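Beta-lactamase/D-alanine Carboxypeptidase (Yersinia pestis, PDB 3RJU) is probably a serine hydrolase of the beta-lactamase and penicillin-binding protein family, acting on beta-lactams or on D-alanine-terminated peptides. Local coordinates at residues 13-16 and 17-21; 108-112 and 113-117; 162-165 and 166-169; 333-336 and 337-341. All coordinates share one frame; numbering follows the deposited sequence.

Interaction 1: 13-16 and 17-21; sequences YAEH and IFYNS
E15 and Y19 reach out from the helix alongside each other, one turn apart. E15 has CG trans to its main-chain nitrogen (chi1 -156°) and an extended chain beyond, which carries its methylene past the ring: E15 CG is 3.3 Å from Y19 CE2. The carboxylate and ring planes stand 48° apart. Water 1 joins the two polar ends, donating to E15 OE1 and lying at a weak 3.4 Å from Y19 OH. Both residues suit an exposed stripe, where an aliphatic stem can lie against the rim of a ring and the polar ends still meet water. In the next column round the helix, water 2 bridges H16 ND1 and N20 OD1, to which it donates at 2.9 Å. This is i to i+4 pairing along helix 6-20, an outer helix that covers one face of the eight-stranded antiparallel sheet. I17 turns to the buried side, packing on M26 of strand 25-32 and M338 of helix 336-349; its CD1 lies 4.2 Å from Y13 CB. F18 CD2 stands over one face of the Y19 ring, 3.8 Å above its centre, and the F18 ring also meets F41. At S21, chi1 of 70° brings OG back to donate to I17 O at 2.7 Å, a carbonyl that S21 N also uses.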
loop_
_atom_site.group_PDB
_atom_site.type_symbol
_atom_site.label_atom_id
_atom_site.label_comp_id
_atom_site.label_asym_id
_atom_site.label_seq_id
_atom_site.Cartn_x
_atom_site.Cartn_y
_atom_site.Cartn_z
ATOM N N TYR A 13 -20.781 9.762 7.172
ATOM C CA TYR A 13 -19.479 9.400 7.736
ATOM C C TYR A 13 -18.347 10.353 7.434
ATOM O O TYR A 13 -17.428 10.480 8.240
ATOM C CB TYR A 13 -19.054 7.990 7.272
ATOM C CG TYR A 13 -19.887 6.928 7.950
ATOM C CD1 TYR A 13 -19.503 6.406 9.171
ATOM C CD2 TYR A 13 -21.097 6.500 7.393
ATOM C CE1 TYR A 13 -20.263 5.473 9.820
ATOM C CE2 TYR A 13 -21.880 5.540 8.046
ATOM C CZ TYR A 13 -21.445 5.038 9.260
ATOM O OH TYR A 13 -22.205 4.110 9.925
ATOM N N ALA A 14 -18.379 10.983 6.265
ATOM C CA ALA A 14 -17.175 11.655 5.756
ATOM C C ALA A 14 -16.668 12.760 6.687
ATOM O O ALA A 14 -15.484 12.806 7.037
ATOM C CB ALA A 14 -17.410 12.210 4.349
ATOM N N GLU A 15 -17.560 13.660 7.086
ATOM C CA GLU A 15 -17.133 14.750 7.944
ATOM C C GLU A 15 -16.688 14.235 9.319
ATOM O O GLU A 15 -15.753 14.772 9.924
ATOM C CB GLU A 15 -18.221 15.821 8.070
ATOM C CG GLU A 15 -17.629 17.170 8.438
ATOM C CD GLU A 15 -18.639 18.292 8.393
ATOM O OE1 GLU A 15 -18.267 19.400 7.942
ATOM O OE2 GLU A 15 -19.795 18.069 8.812
ATOM N N HIS A 16 -17.327 13.175 9.808
ATOM C CA HIS A 16 -16.894 12.585 11.077
ATOM C C HIS A 16 -15.472 12.041 10.998
ATOM O O HIS A 16 -14.691 12.219 11.933
ATOM C CB HIS A 16 -17.839 11.471 11.529
ATOM C CG HIS A 16 -19.158 11.967 12.022
ATOM N ND1 HIS A 16 -19.287 13.121 12.761
ATOM C CD2 HIS A 16 -20.405 11.467 11.877
ATOM C CE1 HIS A 16 -20.563 13.314 13.048
ATOM N NE2 HIS A 16 -21.260 12.319 12.531
ATOM N N ILE A 17 -15.136 11.375 9.888
ATOM C CA ILE A 17 -13.794 10.850 9.706
ATOM C C ILE A 17 -12.790 11.995 9.680
ATOM O O ILE A 17 -11.723 11.919 10.304
ATOM C CB ILE A 17 -13.699 10.017 8.414
ATOM C CG1 ILE A 17 -14.586 8.775 8.535
ATOM C CG2 ILE A 17 -12.237 9.623 8.114
ATOM C CD1 ILE A 17 -14.849 8.054 7.203
ATOM N N PHE A 18 -13.146 13.062 8.974
ATOM C CA PHE A 18 -12.304 14.252 8.913
ATOM C C PHE A 18 -12.042 14.827 10.311
ATOM O O PHE A 18 -10.900 15.086 10.676
ATOM C CB PHE A 18 -12.967 15.333 8.045
ATOM C CG PHE A 18 -12.241 16.656 8.071
ATOM C CD1 PHE A 18 -10.934 16.757 7.603
ATOM C CD2 PHE A 18 -12.860 17.799 8.565
ATOM C CE1 PHE A 18 -10.260 17.964 7.634
ATOM C CE2 PHE A 18 -12.190 19.014 8.597
ATOM C CZ PHE A 18 -10.892 19.095 8.134
ATOM N N TYR A 19 -13.093 15.042 11.097
ATOM C CA TYR A 19 -12.893 15.631 12.417
ATOM C C TYR A 19 -12.269 14.661 13.418
ATOM O O TYR A 19 -11.377 15.045 14.184
ATOM C CB TYR A 19 -14.190 16.208 12.974
ATOM C CG TYR A 19 -14.547 17.499 12.291
ATOM C CD1 TYR A 19 -13.732 18.620 12.421
ATOM C CD2 TYR A 19 -15.683 17.595 11.503
ATOM C CE1 TYR A 19 -14.048 19.801 11.780
ATOM C CE2 TYR A 19 -16.007 18.776 10.868
ATOM C CZ TYR A 19 -15.185 19.870 11.001
ATOM O OH TYR A 19 -15.524 21.052 10.366
ATOM N N ASN A 20 -12.743 13.417 13.434
ATOM C CA ASN A 20 -12.263 12.475 14.439
ATOM C C ASN A 20 -10.799 12.135 14.259
ATOM O O ASN A 20 -10.107 11.831 15.232
ATOM C CB ASN A 20 -13.071 11.174 14.418
ATOM C CG ASN A 20 -14.489 11.359 14.894
ATOM O OD1 ASN A 20 -14.800 12.335 15.569
ATOM N ND2 ASN A 20 -15.356 10.410 14.558
ATOM N N SER A 21 -10.341 12.171 13.007
ATOM C CA SER A 21 -8.961 11.831 12.692
ATOM C C SER A 21 -8.028 13.013 12.952
ATOM O O SER A 21 -6.817 12.880 12.834
ATOM C CB SER A 21 -8.857 11.392 11.230
ATOM O OG SER A 21 -9.047 12.510 10.374
HETATM O O HOH W 1 -15.639 20.461 7.045
HETATM O O HOH W 2 -16.913 14.032 14.614
#

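Interaction 2: 108-112 and 113-117; sequences LLHLA and SHTSG
S113 grips the carbonyl of L109 twice: S113 OG donates to L109 O at 2.7 Å and S113 N at 3.0 Å, the two donors reaching the oxygen from opposite faces of its plane. The serine's chi1 of 60° sets the hydroxyl between its own N and carbonyl carbon, from where it can fold back on the last helical turn. T115 OG1 then donates to S113 OG at 2.9 Å, so two short hydroxyl side chains form a relay ending on L109 O. The backbone closes with T115 N bonded to H110 O at 3.0 Å. This is a Schellman motif ending helix 108-113, and H114, with a phi of +68°, is the residue that leaves the helix. Its imidazole points off to touch K65 and stack on Y159, two residues that fit a probable SxxK-type active site, while H114 ND1 bonds S160 N. Around this core the side chains cross. T115 OG1 sits at the edge of the H110 ring, in its plane, 3.4 Å from H110 CD2; on the same imidazole, H110 ND1 accepts from the R107 N-H. L111 CD2 touches S116 CB at 3.9 Å, while S116 OG turns to L118 N. L111 also packs on A163 and L167 of helix 162-175, and A112, small enough to lie close, rests on S69 and M72 of helix 64-77.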
loop_
_atom_site.group_PDB
_atom_site.type_symbol
_atom_site.label_atom_id
_atom_site.label_comp_id
_atom_site.label_asym_id
_atom_site.label_seq_id
_atom_site.Cartn_x
_atom_site.Cartn_y
_atom_site.Cartn_z
ATOM N N LEU A 108 9.990 -15.105 -3.075
ATOM C CA LEU A 108 9.294 -13.840 -3.329
ATOM C C LEU A 108 7.973 -13.763 -2.553
ATOM O O LEU A 108 7.660 -12.729 -1.971
ATOM C CB LEU A 108 9.067 -13.580 -4.822
ATOM C CG LEU A 108 10.326 -13.578 -5.702
ATOM C CD1 LEU A 108 9.956 -13.221 -7.134
ATOM C CD2 LEU A 108 11.435 -12.661 -5.166
ATOM N N LEU A 109 7.243 -14.875 -2.505
ATOM C CA LEU A 109 6.007 -14.982 -1.732
ATOM C C LEU A 109 6.191 -14.564 -0.273
ATOM O O LEU A 109 5.302 -13.930 0.326
ATOM C CB LEU A 109 5.463 -16.417 -1.817
ATOM C CG LEU A 109 4.280 -16.725 -0.909
ATOM C CD1 LEU A 109 3.084 -15.834 -1.301
ATOM C CD2 LEU A 109 3.908 -18.200 -0.998
ATOM N N HIS A 110 7.325 -14.941 0.313
ATOM C CA HIS A 110 7.589 -14.604 1.712
ATOM C C HIS A 110 7.785 -13.100 1.871
ATOM O O HIS A 110 7.331 -12.511 2.851
ATOM C CB HIS A 110 8.808 -15.356 2.262
ATOM C CG HIS A 110 8.657 -16.844 2.236
ATOM N ND1 HIS A 110 9.534 -17.671 1.563
ATOM C CD2 HIS A 110 7.724 -17.653 2.799
ATOM C CE1 HIS A 110 9.154 -18.931 1.722
ATOM N NE2 HIS A 110 8.049 -18.946 2.454
ATOM N N LEU A 111 8.491 -12.480 0.930
ATOM C CA LEU A 111 8.673 -11.033 1.003
ATOM C C LEU A 111 7.310 -10.349 0.924
ATOM O O LEU A 111 7.051 -9.383 1.651
ATOM C CB LEU A 111 9.565 -10.542 -0.144
ATOM C CG LEU A 111 10.957 -11.180 -0.233
ATOM C CD1 LEU A 111 11.619 -10.725 -1.541
ATOM C CD2 LEU A 111 11.814 -10.817 0.965
ATOM N N ALA A 112 6.441 -10.826 0.032
ATOM C CA ALA A 112 5.153 -10.158 -0.194
ATOM C C ALA A 112 4.154 -10.331 0.949
ATOM O O ALA A 112 3.265 -9.496 1.156
ATOM C CB ALA A 112 4.525 -10.632 -1.516
ATOM N N SER A 113 4.279 -11.437 1.674
ATOM C CA SER A 113 3.361 -11.770 2.763
ATOM C C SER A 113 3.938 -11.495 4.177
ATOM O O SER A 113 3.325 -11.866 5.183
ATOM C CB SER A 113 2.948 -13.243 2.675
ATOM O OG SER A 113 4.088 -14.102 2.776
ATOM N N HIS A 114 5.107 -10.860 4.252
ATOM C CA HIS A 114 5.729 -10.497 5.537
ATOM C C HIS A 114 6.206 -11.698 6.359
ATOM O O HIS A 114 6.344 -11.619 7.597
ATOM C CB HIS A 114 4.806 -9.596 6.389
ATOM C CG HIS A 114 4.359 -8.368 5.668
ATOM N ND1 HIS A 114 5.212 -7.327 5.341
ATOM C CD2 HIS A 114 3.145 -8.032 5.176
ATOM C CE1 HIS A 114 4.532 -6.399 4.686
ATOM N NE2 HIS A 114 3.278 -6.805 4.571
ATOM N N THR A 115 6.466 -12.807 5.671
ATOM C CA THR A 115 6.854 -14.032 6.371
ATOM C C THR A 115 8.309 -14.456 6.116
ATOM O O THR A 115 8.690 -15.608 6.375
ATOM C CB THR A 115 5.905 -15.199 6.028
ATOM O OG1 THR A 115 5.884 -15.393 4.610
ATOM C CG2 THR A 115 4.488 -14.893 6.553
ATOM N N SER A 116 9.129 -13.524 5.640
ATOM C CA SER A 116 10.488 -13.876 5.230
ATOM C C SER A 116 11.477 -14.037 6.389
ATOM O O SER A 116 12.564 -14.565 6.184
ATOM C CB SER A 116 11.055 -12.808 4.275
ATOM O OG SER A 116 11.342 -11.605 4.999
ATOM N N GLY A 117 11.136 -13.538 7.577
ATOM C CA GLY A 117 12.075 -13.542 8.675
ATOM C C GLY A 117 13.010 -12.336 8.702
ATOM O O GLY A 117 13.847 -12.200 9.607
#

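Interaction 3: 162-165 and 166-169; sequences LAYD and LLAD
L167 CD2 rests against the phenol ring of Y164, three residues back on helix 162-175, at 4.1 Å from Y164 CE1. L167 has CG trans to the backbone nitrogen (chi1 178°), which sends the isobutyl group along the flank of the phenol, so that the two side chains leave the helix together. Tyrosine suits this buried place because its ring packs like a hydrocarbon while its hydroxyl finds polar partners in S69 OG and the carbonyl of A112. On another side of the helix the methyl L166 CD1 rests against the branch point L162 CG, 4.1 Å away and one turn earlier. The backbone beneath is regular: L166 N bonds L162 O at 2.9 Å, and D169 N bonds D165 O at 2.9 Å. The two aspartates keep their charges apart, D165 OD1 and D169 OD1 being 6.3 Å from each other, and each carboxylate is held elsewhere. D165 accepts from G225 N and S226 OG; D169 accepts from W141 NE1 and forms a salt bridge with R140, so acidic groups are satisfied in largely buried surroundings. The leucine pair L162 and L166 faces helix 137-144, through W143 and W141, whereas Y164 and L167 face helix 64-77, touching K65, T68 and M72, and L167 also covers L108 and L111 of helix 108-113.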
loop_
_atom_site.group_PDB
_atom_site.type_symbol
_atom_site.label_atom_id
_atom_site.label_comp_id
_atom_site.label_asym_id
_atom_site.label_seq_id
_atom_site.Cartn_x
_atom_site.Cartn_y
_atom_site.Cartn_z
ATOM N N LEU A 162 11.825 -3.236 4.511
ATOM C CA LEU A 162 13.027 -3.789 3.887
ATOM C C LEU A 162 12.697 -4.922 2.905
ATOM O O LEU A 162 13.166 -4.921 1.766
ATOM C CB LEU A 162 13.963 -4.327 4.959
ATOM C CG LEU A 162 15.188 -5.083 4.460
ATOM C CD1 LEU A 162 16.034 -4.167 3.550
ATOM C CD2 LEU A 162 16.004 -5.602 5.656
ATOM N N ALA A 163 11.914 -5.899 3.354
ATOM C CA ALA A 163 11.583 -7.038 2.513
ATOM C C ALA A 163 10.873 -6.620 1.221
ATOM O O ALA A 163 11.107 -7.208 0.160
ATOM C CB ALA A 163 10.744 -8.066 3.305
ATOM N N TYR A 164 9.986 -5.626 1.314
ATOM C CA TYR A 164 9.252 -5.151 0.151
ATOM C C TYR A 164 10.130 -4.382 -0.846
ATOM O O TYR A 164 9.900 -4.449 -2.057
ATOM C CB TYR A 164 8.021 -4.324 0.557
ATOM C CG TYR A 164 6.742 -5.096 0.359
ATOM C CD1 TYR A 164 6.065 -5.039 -0.849
ATOM C CD2 TYR A 164 6.240 -5.930 1.366
ATOM C CE1 TYR A 164 4.907 -5.762 -1.063
ATOM C CE2 TYR A 164 5.079 -6.667 1.164
ATOM C CZ TYR A 164 4.411 -6.568 -0.058
ATOM O OH TYR A 164 3.262 -7.282 -0.283
ATOM N N ASP A 165 11.141 -3.666 -0.350
ATOM C CA ASP A 165 12.073 -3.023 -1.272
ATOM C C ASP A 165 13.004 -4.057 -1.927
ATOM O O ASP A 165 13.317 -3.953 -3.121
ATOM C CB ASP A 165 12.812 -1.889 -0.569
ATOM C CG ASP A 165 11.876 -0.765 -0.209
ATOM O OD1 ASP A 165 11.087 -0.390 -1.109
ATOM O OD2 ASP A 165 11.898 -0.297 0.954
ATOM N N LEU A 166 13.416 -5.068 -1.162
ATOM C CA LEU A 166 14.139 -6.187 -1.775
ATOM C C LEU A 166 13.287 -6.863 -2.860
ATOM O O LEU A 166 13.808 -7.277 -3.882
ATOM C CB LEU A 166 14.594 -7.216 -0.734
ATOM C CG LEU A 166 15.693 -6.724 0.223
ATOM C CD1 LEU A 166 15.880 -7.698 1.389
ATOM C CD2 LEU A 166 17.025 -6.493 -0.504
ATOM N N LEU A 167 11.985 -6.984 -2.625
ATOM C CA LEU A 167 11.088 -7.540 -3.631
ATOM C C LEU A 167 11.109 -6.689 -4.900
ATOM O O LEU A 167 11.219 -7.218 -6.017
ATOM C CB LEU A 167 9.664 -7.651 -3.091
ATOM C CG LEU A 167 8.600 -8.175 -4.054
ATOM C CD1 LEU A 167 8.974 -9.549 -4.631
ATOM C CD2 LEU A 167 7.236 -8.226 -3.349
ATOM N N ALA A 168 11.007 -5.372 -4.742
ATOM C CA ALA A 168 11.039 -4.485 -5.905
ATOM C C ALA A 168 12.351 -4.662 -6.645
ATOM O O ALA A 168 12.354 -4.725 -7.870
ATOM C CB ALA A 168 10.864 -3.020 -5.496
ATOM N N ASP A 169 13.452 -4.773 -5.898
ATOM C CA ASP A 169 14.774 -4.982 -6.506
ATOM C C ASP A 169 14.774 -6.266 -7.354
ATOM O O ASP A 169 15.327 -6.308 -8.475
ATOM C CB ASP A 169 15.867 -5.121 -5.443
ATOM C CG ASP A 169 16.016 -3.880 -4.549
ATOM O OD1 ASP A 169 15.564 -2.766 -4.919
ATOM O OD2 ASP A 169 16.606 -4.027 -3.456
#

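Interaction 4: 333-336 and 337-341; sequences TKFS and NMSDG
M338 and S339 both approach the F335 ring obliquely from the same side of its plane, at neighbouring parts of it. They do so at the N-terminal start of helix 336-349, the C-terminal helix packed on the eight-stranded antiparallel sheet of this beta-lactamase-type fold. The methyl M338 CE reaches F335 CE1 at 3.6 Å. The long unbranched chain of M338, a selenomethionine here, is extended through chi2 and then bends at chi3 (76°), which brings its terminal methyl round to the phenyl. S339 OG comes in beside CD2 and CE2, 3.4 Å from F335 CE2, and the same hydroxyl oxygen lies 3.3 Å from S336 CA. The backbone of the first turn supports this arrangement: F335 O accepts from both S339 N and M338 N, and S336 O takes D340 N at 2.8 Å. Further out, the stem of K334 lies across the N337 side chain, K334 CB to N337 ND2 3.6 Å. Water 3 ties the same amide to the loop, accepting from both N337 ND2 and K334 N. Outside these residues, I310 of strand 309-316 touches F335 and M338, V325 and V327 of strand 321-328 lie against M338, and S339 meets Y312. T333, just before the turn, accepts at OG1 from S330 N. At the exposed margin, the lysine bends at chi4 to deliver NZ to S336 OG, 2.8 Å away.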
loop_
_atom_site.group_PDB
_atom_site.type_symbol
_atom_site.label_atom_id
_atom_site.label_comp_id
_atom_site.label_asym_id
_atom_site.label_seq_id
_atom_site.Cartn_x
_atom_site.Cartn_y
_atom_site.Cartn_z
ATOM N N THR A 333 -3.553 13.377 15.607
ATOM C CA THR A 333 -4.110 12.340 14.734
ATOM C C THR A 333 -3.769 10.911 15.189
ATOM O O THR A 333 -2.599 10.582 15.399
ATOM C CB THR A 333 -3.640 12.530 13.295
ATOM O OG1 THR A 333 -4.180 13.769 12.781
ATOM C CG2 THR A 333 -4.084 11.336 12.419
ATOM N N LYS A 334 -4.805 10.088 15.346
ATOM C CA LYS A 334 -4.642 8.662 15.611
ATOM C C LYS A 334 -5.177 7.877 14.414
ATOM O O LYS A 334 -6.310 8.075 13.983
ATOM C CB LYS A 334 -5.401 8.237 16.881
ATOM C CG LYS A 334 -5.327 6.710 17.180
ATOM C CD LYS A 334 -6.267 6.325 18.344
ATOM C CE LYS A 334 -5.886 5.017 19.044
ATOM N NZ LYS A 334 -5.496 3.908 18.135
ATOM N N PHE A 335 -4.346 6.994 13.871
ATOM C CA PHE A 335 -4.649 6.329 12.607
ATOM C C PHE A 335 -5.998 5.641 12.622
ATOM O O PHE A 335 -6.802 5.774 11.673
ATOM C CB PHE A 335 -3.577 5.287 12.250
ATOM C CG PHE A 335 -3.865 4.590 10.953
ATOM C CD1 PHE A 335 -3.392 5.116 9.743
ATOM C CD2 PHE A 335 -4.652 3.440 10.929
ATOM C CE1 PHE A 335 -3.705 4.514 8.530
ATOM C CE2 PHE A 335 -4.958 2.814 9.736
ATOM C CZ PHE A 335 -4.474 3.336 8.522
ATOM N N SER A 336 -6.251 4.864 13.674
ATOM C CA SER A 336 -7.469 4.064 13.669
ATOM C C SER A 336 -8.736 4.908 13.816
ATOM O O SER A 336 -9.822 4.418 13.553
ATOM C CB SER A 336 -7.416 2.960 14.725
ATOM O OG SER A 336 -7.359 3.514 16.015
ATOM N N ASN A 337 -8.603 6.180 14.191
ATOM C CA ASN A 337 -9.769 7.068 14.172
ATOM C C ASN A 337 -10.192 7.434 12.756
ATOM O O ASN A 337 -11.306 7.927 12.533
ATOM C CB ASN A 337 -9.522 8.313 15.018
ATOM C CG ASN A 337 -9.568 7.995 16.488
ATOM O OD1 ASN A 337 -10.136 6.977 16.866
ATOM N ND2 ASN A 337 -8.967 8.836 17.320
HETATM N N MSE A 338 -9.291 7.214 11.802
HETATM C CA MSE A 338 -9.636 7.337 10.408
HETATM C C MSE A 338 -10.105 5.978 9.873
HETATM O O MSE A 338 -11.195 5.875 9.315
HETATM C CB MSE A 338 -8.432 7.837 9.614
HETATM C CG MSE A 338 -8.684 7.944 8.114
HETATM SE SE MSE A 338 -7.067 8.426 7.140
HETATM C CE MSE A 338 -6.187 6.687 7.208
ATOM N N SER A 339 -9.309 4.925 10.070
ATOM C CA SER A 339 -9.660 3.628 9.499
ATOM C C SER A 339 -10.933 2.999 10.090
ATOM O O SER A 339 -11.701 2.387 9.359
ATOM C CB SER A 339 -8.475 2.660 9.555
ATOM O OG SER A 339 -8.104 2.368 10.892
ATOM N N ASP A 340 -11.175 3.168 11.391
ATOM C CA ASP A 340 -12.418 2.659 11.980
ATOM C C ASP A 340 -13.635 3.311 11.308
ATOM O O ASP A 340 -14.638 2.643 11.031
ATOM C CB ASP A 340 -12.495 2.927 13.481
ATOM C CG ASP A 340 -11.633 1.980 14.321
ATOM O OD1 ASP A 340 -11.128 0.934 13.815
ATOM O OD2 ASP A 340 -11.487 2.288 15.527
ATOM N N GLY A 341 -13.555 4.618 11.050
ATOM C CA GLY A 341 -14.642 5.319 10.389
ATOM C C GLY A 341 -14.886 4.804 8.980
ATOM O O GLY A 341 -16.030 4.633 8.555
HETATM O O HOH W 3 -7.574 11.155 16.039
#

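Along the chain the contacts follow in order 1, 2, 3, 4, but in space they form two pairs. Interactions 1 and 4, from near the two ends of the chain, have centres about 9 Å apart: helices 6-20 and 336-349 lie together against the antiparallel sheet, joined by S21 O and T333 OG1 at 2.8 Å. Interactions 2 and 3 are about 10 Å apart in the helical part, where both flank helix 64-77. The pairs stand 27 to 34 Å apart, centre to centre. This matches a two-part fold, sheet region and helical region. The probable SxxK site touches interactions 2 and 3 and has F335 of interaction 4 nearby, which would put it between the two parts.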